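Local coordinates for protein succinylglutamate desuccinylase (Vibrio parahaemolyticus, PDB 2BCO) that probably hydrolyses N-succinylglutamate to succinate and glutamate with one zinc ion per subunit, the last step of arginine degradation by the succinyltransferase pathway, at residues R264-L269 / A324-E329; T285-G290 / E308-P313; L195-S200 / Y260-T265; P170-P175 / S207-S212. All coordinates share one frame; numbering follows the deposited sequence.

From the N terminus, the loop after strand 165-169 meets helix 203-211 and the residue after it in interaction 4, which closes a loop within the catalytic domain. The first segment of interaction 3, 195-200, lies inside that loop, and its partner 260-265 lies beyond it, so the two contacts cross; K171 packs against S196-P199 where they touch. Interaction 3 joins the catalytic domain to the barrel-sandwich hybrid domain. Strand 258-267 then runs on into interaction 1, where it pairs with strand 322-335; interactions 1 and 3 share R264 and T265. Interaction 2 is nested within the loop that interaction 1 closes, and strand 309-311 lies beside strand 322-335.

Interaction 1 (R264-L269 / A324-E329); sequences RTIVRL and ALMVCE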
# COMPACT_ATOMS: atom_id res chain seq x y z
N ARG A 264 -3.27 21.16 -2.88
CA ARG A 264 -1.93 21.73 -2.88
C ARG A 264 -1.01 20.97 -1.94
O ARG A 264 -1.45 20.26 -1.03
CB ARG A 264 -1.97 23.22 -2.53
CG ARG A 264 -2.65 23.58 -1.22
CD ARG A 264 -3.15 25.01 -1.28
NE ARG A 264 -3.76 25.44 -0.03
CZ ARG A 264 -3.08 25.75 1.06
NH1 ARG A 264 -1.76 25.69 1.07
NH2 ARG A 264 -3.73 26.12 2.16
N THR A 265 0.29 21.12 -2.18
CA THR A 265 1.30 20.45 -1.38
C THR A 265 2.03 21.48 -0.52
O THR A 265 2.48 22.51 -1.01
CB THR A 265 2.31 19.70 -2.31
OG1 THR A 265 3.25 18.97 -1.51
CG2 THR A 265 3.05 20.69 -3.19
N ILE A 266 2.13 21.20 0.78
CA ILE A 266 2.79 22.10 1.73
C ILE A 266 4.27 21.76 1.89
O ILE A 266 4.62 20.62 2.21
CB ILE A 266 2.11 22.02 3.13
CG1 ILE A 266 0.61 22.30 3.00
CG2 ILE A 266 2.77 23.00 4.08
CD1 ILE A 266 0.27 23.64 2.37
N VAL A 267 5.13 22.74 1.69
CA VAL A 267 6.57 22.54 1.82
C VAL A 267 7.19 23.43 2.90
O VAL A 267 6.96 24.64 2.90
CB VAL A 267 7.30 22.83 0.48
CG1 VAL A 267 8.77 22.48 0.60
CG2 VAL A 267 6.64 22.06 -0.65
N ARG A 268 7.96 22.83 3.80
CA ARG A 268 8.61 23.58 4.88
C ARG A 268 9.74 24.47 4.35
O ARG A 268 10.73 23.97 3.81
CB ARG A 268 9.17 22.62 5.93
CG ARG A 268 9.85 23.29 7.12
CD ARG A 268 10.27 22.26 8.15
NE ARG A 268 10.82 22.84 9.38
CZ ARG A 268 11.04 22.15 10.49
NH1 ARG A 268 10.77 20.85 10.54
NH2 ARG A 268 11.54 22.75 11.57
N LEU A 269 9.57 25.78 4.51
CA LEU A 269 10.54 26.75 4.05
C LEU A 269 11.52 27.23 5.13
O LEU A 269 12.69 27.47 4.84
CB LEU A 269 9.82 27.97 3.46
CG LEU A 269 9.73 28.08 1.93
CD1 LEU A 269 11.12 28.37 1.37
CD2 LEU A 269 9.14 26.81 1.34
N ALA A 324 2.92 18.39 4.40
CA ALA A 324 1.52 17.97 4.34
C ALA A 324 0.90 18.04 2.95
O ALA A 324 1.44 18.65 2.02
CB ALA A 324 0.69 18.82 5.31
N LEU A 325 -0.25 17.40 2.84
CA LEU A 325 -1.01 17.36 1.60
C LEU A 325 -2.36 17.98 1.92
O LEU A 325 -2.91 17.75 2.99
CB LEU A 325 -1.20 15.92 1.15
CG LEU A 325 -0.68 15.45 -0.21
CD1 LEU A 325 0.47 16.32 -0.70
CD2 LEU A 325 -0.24 14.00 -0.09
N MSE A 326 -2.86 18.82 1.03
CA MSE A 326 -4.18 19.42 1.22
C MSE A 326 -4.97 18.79 0.08
O MSE A 326 -4.60 18.91 -1.08
CB MSE A 326 -4.12 20.94 1.06
CG MSE A 326 -3.30 21.66 2.11
SE MSE A 326 -4.02 21.44 3.88
CE MSE A 326 -5.24 22.96 3.90
N VAL A 327 -6.04 18.10 0.42
CA VAL A 327 -6.85 17.43 -0.59
C VAL A 327 -8.30 17.85 -0.55
O VAL A 327 -8.75 18.49 0.40
CB VAL A 327 -6.76 15.92 -0.40
CG1 VAL A 327 -5.30 15.49 -0.38
CG2 VAL A 327 -7.45 15.51 0.90
N CYS A 328 -9.04 17.47 -1.59
CA CYS A 328 -10.45 17.79 -1.69
C CYS A 328 -11.10 16.82 -2.66
O CYS A 328 -10.44 16.33 -3.59
CB CYS A 328 -10.65 19.22 -2.20
SG CYS A 328 -9.92 19.56 -3.83
N GLU A 329 -12.37 16.52 -2.44
CA GLU A 329 -13.08 15.60 -3.33
C GLU A 329 -12.96 16.12 -4.76
O GLU A 329 -12.84 17.32 -5.00
CB GLU A 329 -14.56 15.51 -2.96
CG GLU A 329 -14.83 14.94 -1.58
CD GLU A 329 -16.26 14.45 -1.43
OE1 GLU A 329 -16.66 14.12 -0.29
OE2 GLU A 329 -16.98 14.38 -2.45
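R264 and M326, a selenomethionine, lie side by side and point the same way from one face of the paired strands. In R264, CG occupies the crowded position between the backbone N and the carbonyl carbon (chi1 55°), which brings it to 3.8 Å from M326 CB; the chain then extends to NE. M326 CG, anti to the carbonyl carbon (chi1 -65°), lies over the centre of one face of the R264 guanidinium, 4.2 Å above the plane; bends at chi2 and chi3 then bring CE near NH2. The charge of that guanidinium is met outside these strands, by a salt bridge from NE to E308. I266 shares the face and crosses M326 obliquely, its CG1 4.1 Å from M326 CG, and its CB rests against the methyl of A324. On the other face T265 and L325 cross, with CD1 of L325 beside OG1 of T265.

Three backbone bonds hold the register. R264 N reaches M326 O in the carbonyl plane, on a lone pair, at 3.2 Å. The return bond from M326 N to R264 O is shorter, 2.9 Å, and comes nearly along the C=O axis. I266 N gives A324 O the straightest of the three (165° at the hydrogen), although the donor stands above the carbonyl plane. R264-M326 and I266-A324 are thus hydrogen-bonded pairs flanking the non-hydrogen-bonded pair T265-L325, the alternation of an antiparallel ladder, here joining strands 258-267 and 322-335 within the barrel-sandwich hybrid domain of the AspA/AstE family.

Interaction 2 (T285-G290 / E308-P313); sequences TSFVHG and EAIVFP
A short antiparallel ladder within the barrel-sandwich hybrid domain joins strand 285-286 to strand 309-311. T285 and I310 form its hydrogen-bonded pair: I310 N donates to T285 O at 2.9 Å from above the carbonyl plane, whereas the bond back from T285 N to I310 O is weak. Next to it S286 and A309 make a non-hydrogen-bonded pair whose CA atoms are only 3.9 Å apart. This close approach is accompanied by two CA-H...O contacts, from A309 CA to T285 O and from S286 CA to E308 O. F287 N then donates to E308 O at 3.1 Å, nearly along the C=O axis.

The F287 side chain, with CG anti to the carbonyl carbon (chi1 -60°), brings its ring back to I310 and crosses it obliquely. I310 CB lies at the ring edge, in plane, 3.7 Å from CE1, and the CG2 branch of I310 reaches the same carbon while also touching T285 CB.

F293 stacks on the F287 ring from outside the two segments. Strand 322-335 pairs with strand 309-311 through A309-V327 and V311-L325 backbone bonds, and F312, just after strand 309-311, packs on F166 and V168 of strand 165-169.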
# COMPACT_ATOMS: atom_id res chain seq x y z
N THR A 285 -8.54 15.84 8.06
CA THR A 285 -9.18 16.78 8.96
C THR A 285 -9.42 18.00 8.08
O THR A 285 -8.48 18.57 7.52
CB THR A 285 -8.26 17.16 10.16
OG1 THR A 285 -8.16 16.05 11.05
CG2 THR A 285 -8.82 18.36 10.91
N SER A 286 -10.68 18.40 7.94
CA SER A 286 -11.04 19.53 7.09
C SER A 286 -10.93 20.89 7.75
O SER A 286 -10.82 21.01 8.96
CB SER A 286 -12.46 19.34 6.54
OG SER A 286 -13.41 19.30 7.59
N PHE A 287 -10.95 21.92 6.92
CA PHE A 287 -10.87 23.30 7.39
C PHE A 287 -11.86 24.14 6.61
O PHE A 287 -12.38 23.70 5.59
CB PHE A 287 -9.45 23.86 7.19
CG PHE A 287 -8.38 23.09 7.90
CD1 PHE A 287 -7.61 22.14 7.23
CD2 PHE A 287 -8.14 23.29 9.26
CE1 PHE A 287 -6.61 21.41 7.90
CE2 PHE A 287 -7.14 22.57 9.95
CZ PHE A 287 -6.38 21.63 9.26
N VAL A 288 -12.12 25.34 7.09
CA VAL A 288 -13.03 26.25 6.41
C VAL A 288 -12.13 27.24 5.69
O VAL A 288 -10.99 27.43 6.08
CB VAL A 288 -13.93 26.99 7.42
CG1 VAL A 288 -14.76 28.04 6.70
CG2 VAL A 288 -14.85 25.98 8.11
N HIS A 289 -12.64 27.86 4.63
CA HIS A 289 -11.83 28.82 3.88
C HIS A 289 -11.23 29.90 4.77
O HIS A 289 -11.93 30.51 5.59
CB HIS A 289 -12.65 29.46 2.75
CG HIS A 289 -13.79 30.31 3.21
ND1 HIS A 289 -14.82 29.82 3.99
CD2 HIS A 289 -14.08 31.61 2.98
CE1 HIS A 289 -15.69 30.79 4.22
NE2 HIS A 289 -15.27 31.88 3.61
N GLY A 290 -9.93 30.13 4.61
CA GLY A 290 -9.25 31.15 5.37
C GLY A 290 -8.89 30.77 6.79
O GLY A 290 -8.36 31.60 7.54
N GLU A 308 -11.04 21.85 1.53
CA GLU A 308 -9.73 21.24 1.74
C GLU A 308 -9.64 20.48 3.06
O GLU A 308 -10.28 20.83 4.05
CB GLU A 308 -8.62 22.29 1.71
CG GLU A 308 -8.32 22.88 0.34
CD GLU A 308 -7.06 23.72 0.34
OE1 GLU A 308 -6.95 24.61 1.20
OE2 GLU A 308 -6.17 23.49 -0.51
N ALA A 309 -8.83 19.43 3.05
CA ALA A 309 -8.60 18.62 4.23
C ALA A 309 -7.12 18.33 4.23
O ALA A 309 -6.50 18.27 3.18
CB ALA A 309 -9.40 17.32 4.16
N ILE A 310 -6.54 18.16 5.41
CA ILE A 310 -5.12 17.88 5.47
C ILE A 310 -4.87 16.38 5.58
O ILE A 310 -5.60 15.68 6.28
CB ILE A 310 -4.48 18.64 6.66
CG1 ILE A 310 -2.96 18.55 6.58
CG2 ILE A 310 -4.99 18.08 7.98
CD1 ILE A 310 -2.27 19.62 7.40
N VAL A 311 -3.85 15.89 4.88
CA VAL A 311 -3.50 14.47 4.90
C VAL A 311 -1.98 14.28 5.08
O VAL A 311 -1.19 15.00 4.48
CB VAL A 311 -3.93 13.77 3.57
CG1 VAL A 311 -3.52 12.32 3.59
CG2 VAL A 311 -5.42 13.88 3.38
N PHE A 312 -1.59 13.30 5.90
CA PHE A 312 -0.16 13.03 6.14
C PHE A 312 0.59 14.25 6.68
O PHE A 312 1.54 14.72 6.06
CB PHE A 312 0.54 12.59 4.84
CG PHE A 312 -0.10 11.40 4.17
CD1 PHE A 312 -0.33 11.40 2.80
CD2 PHE A 312 -0.46 10.27 4.91
CE1 PHE A 312 -0.90 10.29 2.17
CE2 PHE A 312 -1.03 9.15 4.29
CZ PHE A 312 -1.26 9.16 2.92
N PRO A 313 0.18 14.78 7.84
CA PRO A 313 0.89 15.94 8.38
C PRO A 313 2.16 15.48 9.09
O PRO A 313 2.15 14.45 9.76
CB PRO A 313 -0.10 16.55 9.37
CG PRO A 313 -1.43 15.95 8.99
CD PRO A 313 -1.08 14.55 8.57

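Interaction 3 (L195-S200 / Y260-T265); sequences LSNSPS and YRVSRT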
# COMPACT_ATOMS: atom_id res chain seq x y z
N LEU A 195 -5.70 10.41 -5.28
CA LEU A 195 -4.96 10.32 -6.53
C LEU A 195 -3.76 11.26 -6.44
O LEU A 195 -3.93 12.48 -6.45
CB LEU A 195 -5.86 10.75 -7.70
CG LEU A 195 -7.19 10.02 -7.83
CD1 LEU A 195 -7.98 10.63 -8.97
CD2 LEU A 195 -6.96 8.54 -8.07
N SER A 196 -2.56 10.72 -6.32
CA SER A 196 -1.37 11.58 -6.22
C SER A 196 -1.20 12.44 -7.47
O SER A 196 -1.57 12.03 -8.56
CB SER A 196 -0.11 10.73 -6.02
OG SER A 196 -0.10 10.11 -4.76
N ASN A 197 -0.63 13.63 -7.30
CA ASN A 197 -0.38 14.52 -8.43
C ASN A 197 1.12 14.72 -8.58
O ASN A 197 1.56 15.52 -9.40
CB ASN A 197 -1.08 15.88 -8.24
CG ASN A 197 -0.36 16.78 -7.24
OD1 ASN A 197 0.27 16.30 -6.29
ND2 ASN A 197 -0.47 18.09 -7.43
N SER A 198 1.91 13.98 -7.81
CA SER A 198 3.37 14.12 -7.89
C SER A 198 4.13 12.79 -7.68
O SER A 198 3.78 12.00 -6.81
CB SER A 198 3.83 15.15 -6.85
OG SER A 198 5.21 15.42 -6.97
N PRO A 199 5.17 12.54 -8.50
CA PRO A 199 5.97 11.31 -8.40
C PRO A 199 6.48 11.14 -6.97
O PRO A 199 6.88 12.11 -6.34
CB PRO A 199 7.09 11.54 -9.40
CG PRO A 199 6.40 12.38 -10.46
CD PRO A 199 5.64 13.38 -9.62
N SER A 200 6.48 9.91 -6.48
CA SER A 200 6.89 9.68 -5.10
C SER A 200 8.16 8.82 -4.95
O SER A 200 8.97 8.73 -5.86
CB SER A 200 5.72 9.05 -4.33
OG SER A 200 5.90 9.17 -2.94
N TYR A 260 -10.37 11.69 -4.15
CA TYR A 260 -9.74 12.94 -3.74
C TYR A 260 -8.62 13.29 -4.71
O TYR A 260 -8.11 12.42 -5.40
CB TYR A 260 -9.13 12.81 -2.33
CG TYR A 260 -10.12 12.80 -1.19
CD1 TYR A 260 -10.65 13.99 -0.69
CD2 TYR A 260 -10.53 11.61 -0.60
CE1 TYR A 260 -11.57 14.00 0.36
CE2 TYR A 260 -11.45 11.60 0.45
CZ TYR A 260 -11.96 12.79 0.93
OH TYR A 260 -12.86 12.78 1.98
N ARG A 261 -8.27 14.56 -4.77
CA ARG A 261 -7.18 15.03 -5.62
C ARG A 261 -6.37 15.95 -4.72
O ARG A 261 -6.87 16.42 -3.70
CB ARG A 261 -7.69 15.81 -6.84
CG ARG A 261 -8.24 17.21 -6.56
CD ARG A 261 -8.61 17.93 -7.87
NE ARG A 261 -9.31 19.19 -7.66
CZ ARG A 261 -8.75 20.32 -7.23
NH1 ARG A 261 -7.45 20.36 -6.97
NH2 ARG A 261 -9.49 21.41 -7.07
N VAL A 262 -5.13 16.22 -5.09
CA VAL A 262 -4.30 17.09 -4.26
C VAL A 262 -4.55 18.58 -4.55
O VAL A 262 -4.17 19.09 -5.60
CB VAL A 262 -2.81 16.77 -4.47
CG1 VAL A 262 -1.95 17.72 -3.64
CG2 VAL A 262 -2.55 15.32 -4.09
N SER A 263 -5.20 19.27 -3.61
CA SER A 263 -5.46 20.69 -3.76
C SER A 263 -4.12 21.39 -3.87
O SER A 263 -3.87 22.11 -4.83
CB SER A 263 -6.23 21.24 -2.55
OG SER A 263 -7.46 20.57 -2.38
N ARG A 264 -3.27 21.16 -2.88
CA ARG A 264 -1.93 21.73 -2.88
C ARG A 264 -1.01 20.97 -1.94
O ARG A 264 -1.45 20.26 -1.03
CB ARG A 264 -1.97 23.22 -2.53
CG ARG A 264 -2.65 23.58 -1.22
CD ARG A 264 -3.15 25.01 -1.28
NE ARG A 264 -3.76 25.44 -0.03
CZ ARG A 264 -3.08 25.75 1.06
NH1 ARG A 264 -1.76 25.69 1.07
NH2 ARG A 264 -3.73 26.12 2.16
N THR A 265 0.29 21.12 -2.18
CA THR A 265 1.30 20.45 -1.38
C THR A 265 2.03 21.48 -0.52
O THR A 265 2.48 22.51 -1.01
CB THR A 265 2.31 19.70 -2.31
OG1 THR A 265 3.25 18.97 -1.51
CG2 THR A 265 3.05 20.69 -3.19
O HOH W 1 -4.20 15.05 -7.44
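The junction between the catalytic domain and the barrel-sandwich hybrid domain is formed here by the end of strand 192-195 and the loop after it, set against strand 258-267. L195 N donates to Y260 O at 3.1 Å, with 166° at the hydrogen, approaching from above the carbonyl plane instead of along a lone pair. The L195 side chain, its CG anti to the carbonyl carbon (chi1 -55°), lies against the same oxygen, with CG 3.5 Å from Y260 O. One step further the backbones draw apart and a water takes over: it donates to L195 O and accepts from V262 N, each at 2.8 Å.

Beyond the water the contact passes to side chains. N197 has CG in the crowded position between its backbone N and carbonyl carbon (chi1 76°), so that the N197 side chain crosses that of V262 at about a right angle. OD1 is 3.6 Å from V262 CB and 3.7 Å from each of CG1 and CG2, so the amide oxygen sits over the branch point of the valine. The CG2 methyl also approaches L195 O. After V262 the chain turns a corner at S263, where S263 and R264 both face M326 in a classic beta bulge. Y260 turns its ring away toward H163, which its hydroxyl bonds.

Between these two segments, then, one direct backbone bond is followed by a water that serves a carbonyl and an N-H together, while N197 meets V262 by van der Waals contact alone, its amide oxygen resting on aliphatic carbon.

Interaction 4 (P170-P175 / S207-S212); sequences PKTRHP and SAENYS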
# COMPACT_ATOMS: atom_id res chain seq x y z
N PRO A 170 -0.48 6.19 -7.07
CA PRO A 170 0.74 6.87 -7.54
C PRO A 170 0.56 7.67 -8.82
O PRO A 170 -0.32 7.38 -9.63
CB PRO A 170 1.73 5.72 -7.73
CG PRO A 170 1.22 4.66 -6.82
CD PRO A 170 -0.27 4.74 -7.05
N LYS A 171 1.44 8.65 -8.99
CA LYS A 171 1.45 9.53 -10.15
C LYS A 171 2.52 9.06 -11.13
O LYS A 171 3.70 9.04 -10.80
CB LYS A 171 1.76 10.97 -9.73
CG LYS A 171 1.81 11.95 -10.88
CD LYS A 171 0.46 12.02 -11.58
CE LYS A 171 0.43 13.12 -12.62
NZ LYS A 171 -0.94 13.24 -13.21
N THR A 172 2.08 8.70 -12.33
CA THR A 172 2.97 8.24 -13.39
C THR A 172 2.29 8.52 -14.72
O THR A 172 1.07 8.68 -14.77
CB THR A 172 3.27 6.73 -13.26
OG1 THR A 172 3.98 6.29 -14.42
CG2 THR A 172 1.97 5.93 -13.14
N ARG A 173 3.07 8.60 -15.79
CA ARG A 173 2.52 8.86 -17.12
C ARG A 173 1.81 7.60 -17.63
O ARG A 173 1.00 7.66 -18.56
CB ARG A 173 3.64 9.25 -18.08
CG ARG A 173 4.60 8.11 -18.41
CD ARG A 173 5.84 8.64 -19.13
NE ARG A 173 7.01 7.83 -18.80
CZ ARG A 173 7.36 6.72 -19.43
NH1 ARG A 173 6.61 6.28 -20.44
NH2 ARG A 173 8.43 6.04 -19.06
N HIS A 174 2.12 6.46 -17.02
CA HIS A 174 1.50 5.20 -17.41
C HIS A 174 0.06 5.14 -16.88
O HIS A 174 -0.25 5.71 -15.82
CB HIS A 174 2.27 4.01 -16.83
CG HIS A 174 3.68 3.91 -17.32
ND1 HIS A 174 4.00 3.63 -18.63
CD2 HIS A 174 4.86 4.04 -16.66
CE1 HIS A 174 5.31 3.60 -18.76
NE2 HIS A 174 5.86 3.84 -17.59
N PRO A 175 -0.84 4.48 -17.62
CA PRO A 175 -2.25 4.36 -17.19
C PRO A 175 -2.34 3.26 -16.12
O PRO A 175 -2.44 2.09 -16.45
CB PRO A 175 -2.97 3.99 -18.48
CG PRO A 175 -1.94 3.17 -19.22
CD PRO A 175 -0.66 3.97 -18.99
N SER A 207 6.48 0.49 -8.62
CA SER A 207 5.89 -0.49 -9.51
C SER A 207 5.08 0.18 -10.61
O SER A 207 5.11 -0.24 -11.75
CB SER A 207 4.99 -1.45 -8.73
OG SER A 207 5.77 -2.39 -8.01
N ALA A 208 4.35 1.23 -10.25
CA ALA A 208 3.54 1.96 -11.21
C ALA A 208 4.43 2.68 -12.24
O ALA A 208 4.20 2.59 -13.44
CB ALA A 208 2.66 2.97 -10.50
N GLU A 209 5.44 3.38 -11.75
CA GLU A 209 6.35 4.12 -12.62
C GLU A 209 7.24 3.27 -13.48
O GLU A 209 7.48 3.60 -14.64
CB GLU A 209 7.23 5.07 -11.79
CG GLU A 209 8.35 5.78 -12.58
CD GLU A 209 7.84 6.57 -13.78
OE1 GLU A 209 6.84 7.29 -13.63
OE2 GLU A 209 8.45 6.49 -14.87
N ASN A 210 7.73 2.16 -12.94
CA ASN A 210 8.65 1.32 -13.69
C ASN A 210 8.08 0.09 -14.35
O ASN A 210 8.77 -0.55 -15.14
CB ASN A 210 9.81 0.93 -12.80
CG ASN A 210 10.70 2.11 -12.48
OD1 ASN A 210 11.38 2.63 -13.36
ND2 ASN A 210 10.69 2.55 -11.23
N TYR A 211 6.85 -0.28 -14.04
CA TYR A 211 6.28 -1.47 -14.65
C TYR A 211 4.81 -1.32 -15.02
O TYR A 211 4.16 -2.29 -15.38
CB TYR A 211 6.48 -2.66 -13.71
CG TYR A 211 7.94 -2.99 -13.51
CD1 TYR A 211 8.64 -3.76 -14.44
CD2 TYR A 211 8.65 -2.49 -12.42
CE1 TYR A 211 10.01 -4.03 -14.30
CE2 TYR A 211 10.03 -2.76 -12.26
CZ TYR A 211 10.69 -3.53 -13.21
OH TYR A 211 12.03 -3.80 -13.06
N SER A 212 4.31 -0.09 -14.95
CA SER A 212 2.93 0.21 -15.29
C SER A 212 1.93 -0.67 -14.54
O SER A 212 0.90 -1.04 -15.09
CB SER A 212 2.71 0.03 -16.80
OG SER A 212 3.62 0.82 -17.54
O HOH W 2 6.25 8.82 -11.68
O HOH W 3 -0.39 0.15 -17.99
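The H174 imidazole has S212 OG over one face, 3.0 Å above the plane and offset toward the rim, with E209 O at its edge near the ring plane, 3.3 Å from CD2. S212 has positive phi, and its OG, anti to the carbonyl carbon (chi1 -56°), stands 3.0 Å from H174 ND1. The R173 guanidinium has H174 NE2 over one face, offset toward the rim; its NH2 is 4.2 Å from E209 OE2, too far for a salt bridge, although the opposite charges probably attract.

T172 OG1, anti to the backbone N, donates to E209 OE1 at 3.1 Å, meeting the oxygen from above the carboxylate plane. The same hydroxyl accepts from H174 N, completing an ST turn that fixes the loop ahead of the imidazole. A bend at chi2 brings the E209 carboxylate back to T172, and a water donates both to OE1 and to K171 O. Beside this polar group, A208 CB packs against P170 CB and T172 CG2.

The loop after strand 165-169 thus lies along helix 203-211 at A208 and E209 and the S212 that follows it. P170 also touches S204 and W205 of that helix, while S207 and Y211 pack on helix 125-141.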